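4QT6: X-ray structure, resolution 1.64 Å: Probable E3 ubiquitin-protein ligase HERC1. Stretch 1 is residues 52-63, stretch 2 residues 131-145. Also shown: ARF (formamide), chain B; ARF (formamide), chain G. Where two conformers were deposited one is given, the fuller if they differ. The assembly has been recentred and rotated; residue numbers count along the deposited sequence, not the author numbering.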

# COMPACT_ATOMS: atom_id res chain seq x y z
N ASN A 52 15.33 -2.21 -7.91
CA ASN A 52 14.64 -3.40 -8.39
C ASN A 52 13.58 -3.78 -7.37
O ASN A 52 13.50 -4.92 -6.91
CB ASN A 52 15.63 -4.55 -8.59
CG ASN A 52 15.02 -5.75 -9.28
OD1 ASN A 52 14.13 -5.62 -10.14
ND2 ASN A 52 15.49 -6.92 -8.92
N GLU A 53 12.74 -2.79 -7.05
CA GLU A 53 11.79 -2.92 -5.94
C GLU A 53 10.66 -3.86 -6.32
O GLU A 53 10.39 -4.07 -7.51
CB GLU A 53 11.23 -1.55 -5.54
CG GLU A 53 12.22 -0.63 -4.86
CD GLU A 53 13.15 0.11 -5.82
OE1 GLU A 53 13.01 -0.05 -7.04
OE2 GLU A 53 14.04 0.83 -5.34
N GLY A 54 10.01 -4.42 -5.29
CA GLY A 54 8.96 -5.41 -5.46
C GLY A 54 7.71 -5.11 -4.65
O GLY A 54 6.89 -5.98 -4.45
N THR A 55 7.59 -3.87 -4.19
CA THR A 55 6.50 -3.43 -3.29
C THR A 55 5.51 -2.51 -3.98
O THR A 55 5.92 -1.62 -4.75
CB THR A 55 7.11 -2.64 -2.13
OG1 THR A 55 8.00 -3.50 -1.41
CG2 THR A 55 6.05 -2.08 -1.18
N CYS A 56 4.24 -2.66 -3.62
CA CYS A 56 3.23 -1.62 -3.85
C CYS A 56 2.57 -1.31 -2.52
O CYS A 56 2.48 -2.19 -1.67
CB CYS A 56 2.13 -2.07 -4.78
SG CYS A 56 2.66 -2.48 -6.47
N VAL A 57 2.12 -0.07 -2.34
CA VAL A 57 1.35 0.31 -1.14
C VAL A 57 0.03 0.89 -1.54
O VAL A 57 -0.13 1.34 -2.66
CB VAL A 57 2.13 1.31 -0.26
CG1 VAL A 57 3.50 0.74 0.07
CG2 VAL A 57 2.26 2.70 -0.91
N GLY A 58 -0.94 0.87 -0.65
CA GLY A 58 -2.21 1.49 -0.97
C GLY A 58 -3.29 1.08 -0.02
O GLY A 58 -3.07 1.06 1.20
N VAL A 59 -4.48 0.80 -0.56
CA VAL A 59 -5.61 0.33 0.23
C VAL A 59 -6.28 -0.86 -0.46
O VAL A 59 -6.14 -1.04 -1.68
CB VAL A 59 -6.65 1.45 0.47
CG1 VAL A 59 -6.06 2.51 1.39
CG2 VAL A 59 -7.12 2.06 -0.84
N SER A 60 -6.98 -1.66 0.33
CA SER A 60 -7.62 -2.89 -0.12
C SER A 60 -8.97 -3.11 0.53
O SER A 60 -9.18 -2.79 1.71
CB SER A 60 -6.74 -4.10 0.19
OG SER A 60 -7.28 -5.29 -0.37
N ARG A 61 -9.85 -3.74 -0.24
CA ARG A 61 -11.02 -4.41 0.29
C ARG A 61 -10.63 -5.66 1.04
O ARG A 61 -9.54 -6.22 0.84
CB ARG A 61 -11.93 -4.85 -0.86
CG ARG A 61 -12.55 -3.71 -1.60
CD ARG A 61 -13.41 -4.26 -2.72
NE ARG A 61 -14.33 -3.24 -3.21
CZ ARG A 61 -14.18 -2.51 -4.31
NH1 ARG A 61 -13.15 -2.67 -5.15
NH2 ARG A 61 -15.11 -1.64 -4.60
N TRP A 62 -11.55 -6.14 1.88
CA TRP A 62 -11.41 -7.45 2.51
C TRP A 62 -12.75 -8.17 2.40
O TRP A 62 -13.78 -7.57 2.72
CB TRP A 62 -11.03 -7.29 3.97
CG TRP A 62 -10.80 -8.60 4.64
CD1 TRP A 62 -11.60 -9.19 5.58
CD2 TRP A 62 -9.71 -9.49 4.42
NE1 TRP A 62 -11.06 -10.40 5.95
CE2 TRP A 62 -9.90 -10.60 5.26
CE3 TRP A 62 -8.58 -9.45 3.61
CZ2 TRP A 62 -9.02 -11.67 5.29
CZ3 TRP A 62 -7.70 -10.50 3.64
CH2 TRP A 62 -7.92 -11.59 4.49
N PRO A 63 -12.78 -9.44 1.96
CA PRO A 63 -11.64 -10.27 1.59
C PRO A 63 -10.97 -9.90 0.27
O PRO A 63 -11.52 -9.15 -0.53
CB PRO A 63 -12.27 -11.67 1.45
CG PRO A 63 -13.67 -11.39 1.07
CD PRO A 63 -14.06 -10.18 1.86
N VAL A 131 -13.51 6.26 -5.90
CA VAL A 131 -13.24 5.09 -5.08
C VAL A 131 -14.56 4.52 -4.58
O VAL A 131 -15.32 5.22 -3.95
CB VAL A 131 -12.29 5.47 -3.92
CG1 VAL A 131 -12.13 4.32 -2.93
CG2 VAL A 131 -10.96 5.89 -4.49
N ASP A 132 -14.82 3.26 -4.85
CA ASP A 132 -16.16 2.70 -4.74
C ASP A 132 -16.28 1.49 -3.82
O ASP A 132 -17.07 0.58 -4.05
CB ASP A 132 -16.68 2.38 -6.16
CG ASP A 132 -15.84 1.33 -6.90
OD1 ASP A 132 -14.82 0.83 -6.35
OD2 ASP A 132 -16.20 1.01 -8.05
N ALA A 133 -15.48 1.47 -2.75
CA ALA A 133 -15.65 0.50 -1.67
C ALA A 133 -16.24 1.14 -0.44
O ALA A 133 -16.01 2.32 -0.18
CB ALA A 133 -14.33 -0.15 -1.32
N ALA A 134 -17.01 0.35 0.31
CA ALA A 134 -17.61 0.81 1.53
C ALA A 134 -16.61 0.85 2.68
O ALA A 134 -16.73 1.71 3.56
CB ALA A 134 -18.77 -0.07 1.92
N GLU A 135 -15.69 -0.11 2.70
CA GLU A 135 -14.70 -0.18 3.76
C GLU A 135 -13.35 -0.53 3.15
O GLU A 135 -13.24 -1.45 2.34
CB GLU A 135 -15.09 -1.21 4.80
CG GLU A 135 -14.10 -1.34 5.96
CD GLU A 135 -14.68 -1.90 7.23
OE1 GLU A 135 -15.77 -2.49 7.22
OE2 GLU A 135 -14.02 -1.72 8.29
N LEU A 136 -12.32 0.20 3.56
CA LEU A 136 -10.98 0.01 2.99
C LEU A 136 -9.94 -0.04 4.08
O LEU A 136 -10.06 0.61 5.12
CB LEU A 136 -10.62 1.10 1.97
CG LEU A 136 -11.37 0.97 0.64
CD1 LEU A 136 -11.17 2.21 -0.23
CD2 LEU A 136 -10.91 -0.28 -0.09
N TYR A 137 -8.92 -0.86 3.83
CA TYR A 137 -7.82 -1.02 4.79
C TYR A 137 -6.53 -0.61 4.14
O TYR A 137 -6.25 -1.02 3.02
CB TYR A 137 -7.67 -2.49 5.21
CG TYR A 137 -8.88 -3.09 5.85
CD1 TYR A 137 -9.97 -3.51 5.06
CD2 TYR A 137 -8.95 -3.24 7.21
CE1 TYR A 137 -11.09 -4.05 5.66
CE2 TYR A 137 -10.09 -3.78 7.80
CZ TYR A 137 -11.14 -4.19 7.01
OH TYR A 137 -12.25 -4.74 7.63
N PRO A 138 -5.70 0.17 4.84
CA PRO A 138 -4.30 0.30 4.41
C PRO A 138 -3.66 -1.05 4.11
O PRO A 138 -3.93 -2.03 4.82
CB PRO A 138 -3.63 0.99 5.60
CG PRO A 138 -4.74 1.75 6.24
CD PRO A 138 -5.97 0.92 6.09
N CYS A 139 -2.88 -1.13 3.04
CA CYS A 139 -2.26 -2.40 2.63
C CYS A 139 -0.94 -2.23 1.95
O CYS A 139 -0.61 -1.18 1.45
CB CYS A 139 -3.17 -3.20 1.71
SG CYS A 139 -3.34 -2.53 0.05
N VAL A 140 -0.22 -3.34 1.92
CA VAL A 140 1.05 -3.48 1.23
C VAL A 140 0.95 -4.78 0.47
O VAL A 140 0.38 -5.76 0.97
CB VAL A 140 2.21 -3.53 2.26
CG1 VAL A 140 3.52 -3.84 1.58
CG2 VAL A 140 2.28 -2.22 3.02
N MSE A 141 1.48 -4.79 -0.75
CA MSE A 141 1.54 -6.02 -1.57
C MSE A 141 2.95 -6.16 -2.09
O MSE A 141 3.58 -5.16 -2.41
CB MSE A 141 0.51 -5.84 -2.69
CG MSE A 141 0.24 -7.04 -3.59
SE MSE A 141 1.51 -7.18 -5.11
CE MSE A 141 1.95 -5.30 -5.44
N PHE A 142 3.44 -7.39 -2.19
CA PHE A 142 4.73 -7.67 -2.77
C PHE A 142 4.57 -8.60 -3.97
O PHE A 142 3.95 -9.65 -3.85
CB PHE A 142 5.62 -8.35 -1.74
CG PHE A 142 5.78 -7.59 -0.45
CD1 PHE A 142 6.54 -6.42 -0.39
CD2 PHE A 142 5.19 -8.07 0.72
CE1 PHE A 142 6.67 -5.73 0.80
CE2 PHE A 142 5.33 -7.38 1.93
CZ PHE A 142 6.06 -6.21 1.95
N TYR A 143 5.11 -8.18 -5.12
CA TYR A 143 5.03 -9.00 -6.34
C TYR A 143 6.31 -9.72 -6.66
O TYR A 143 6.39 -10.45 -7.66
CB TYR A 143 4.54 -8.19 -7.55
CG TYR A 143 5.37 -6.98 -7.88
CD1 TYR A 143 6.53 -7.08 -8.63
CD2 TYR A 143 4.99 -5.72 -7.44
CE1 TYR A 143 7.29 -5.98 -8.92
CE2 TYR A 143 5.75 -4.59 -7.74
CZ TYR A 143 6.88 -4.72 -8.50
OH TYR A 143 7.62 -3.61 -8.81
N SER A 144 7.32 -9.52 -5.82
CA SER A 144 8.53 -10.31 -5.90
C SER A 144 8.28 -11.75 -5.49
O SER A 144 7.32 -12.07 -4.77
CB SER A 144 9.60 -9.67 -5.01
OG SER A 144 9.07 -9.44 -3.71
N SER A 145 9.15 -12.64 -5.96
CA SER A 145 9.04 -14.06 -5.65
C SER A 145 9.72 -14.39 -4.32
O SER A 145 9.25 -15.22 -3.56
CB SER A 145 9.69 -14.89 -6.76
OG SER A 145 11.02 -14.46 -7.00
N ARF B . 11.50 -4.25 -10.05
C ARF B . 10.55 -4.10 -10.98
O ARF B . 9.38 -3.97 -10.66
N ARF G . 12.11 -7.41 -6.67
C ARF G . 11.38 -7.28 -7.78
O ARF G . 10.72 -8.23 -8.20
O HOH W 1 7.94 -1.93 -6.65
O HOH W 2 -13.33 -1.05 -7.62
O HOH W 3 -13.49 -4.23 2.79

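The strongest polar contact between the two segments is the salt bridge joining Arg61 to Asp132, in which NH2 of Arg61 donates to OD1 of Asp132 at 3.0 Å. Water 2 reinforces it, accepting from Arg61 NH1 (3.0 Å) and donating to Asp132 OD1 (2.7 Å), while the CB of Ala133 covers one face of the guanidinium, 3.6 Å from Arg61 NE.

Residues 55-60 and 137-142 form neighbouring antiparallel strands, their axes inclined at 140°. Backbone amides and carbonyls pair reciprocally in Cys56 with Met141, Gly58 with Cys139 and Ser60 with Tyr137. Cys56 N to Met141 O and Met141 N to Cys56 O both measure 2.9 Å and are nearly linear. One further bond, from Tyr143 N to Gly54 O (2.9 Å), extends the ladder beyond the strands. Between these pairs, CA-H...O contacts such as Val59 CA to Tyr137 O (3.2 Å) use the remaining approach of the two backbones. Gly58 adopts backbone angles at which a CB would jam against the preceding carbonyl oxygen, so glycine suits this position.

Tyr143 anchors the other end. Its ring lies against Gly54, whose CA sits 4.0 Å from the ring centroid and over the face; an ideal CB on Gly54 would come within 2.9 Å of Ser144 CB. Water 1 donates to both Thr55 O and Tyr143 OH, each at 2.8 Å, and the same hydroxyl donates to the chain B formamide O at 2.6 Å. That formamide returns to the first segment through its N, 2.8 Å from Glu53 O.

Side chains complete the packing. Cys56 SG meets the selenomethionine Met141 at its CE (3.1 Å) and approaches the Tyr143 ring edge. On the opposite face, Val57 CG1 lies 4.4 Å from Val140 CG2, and Thr55 OG1 reaches Phe142 CE1 at the ring edge (3.4 Å).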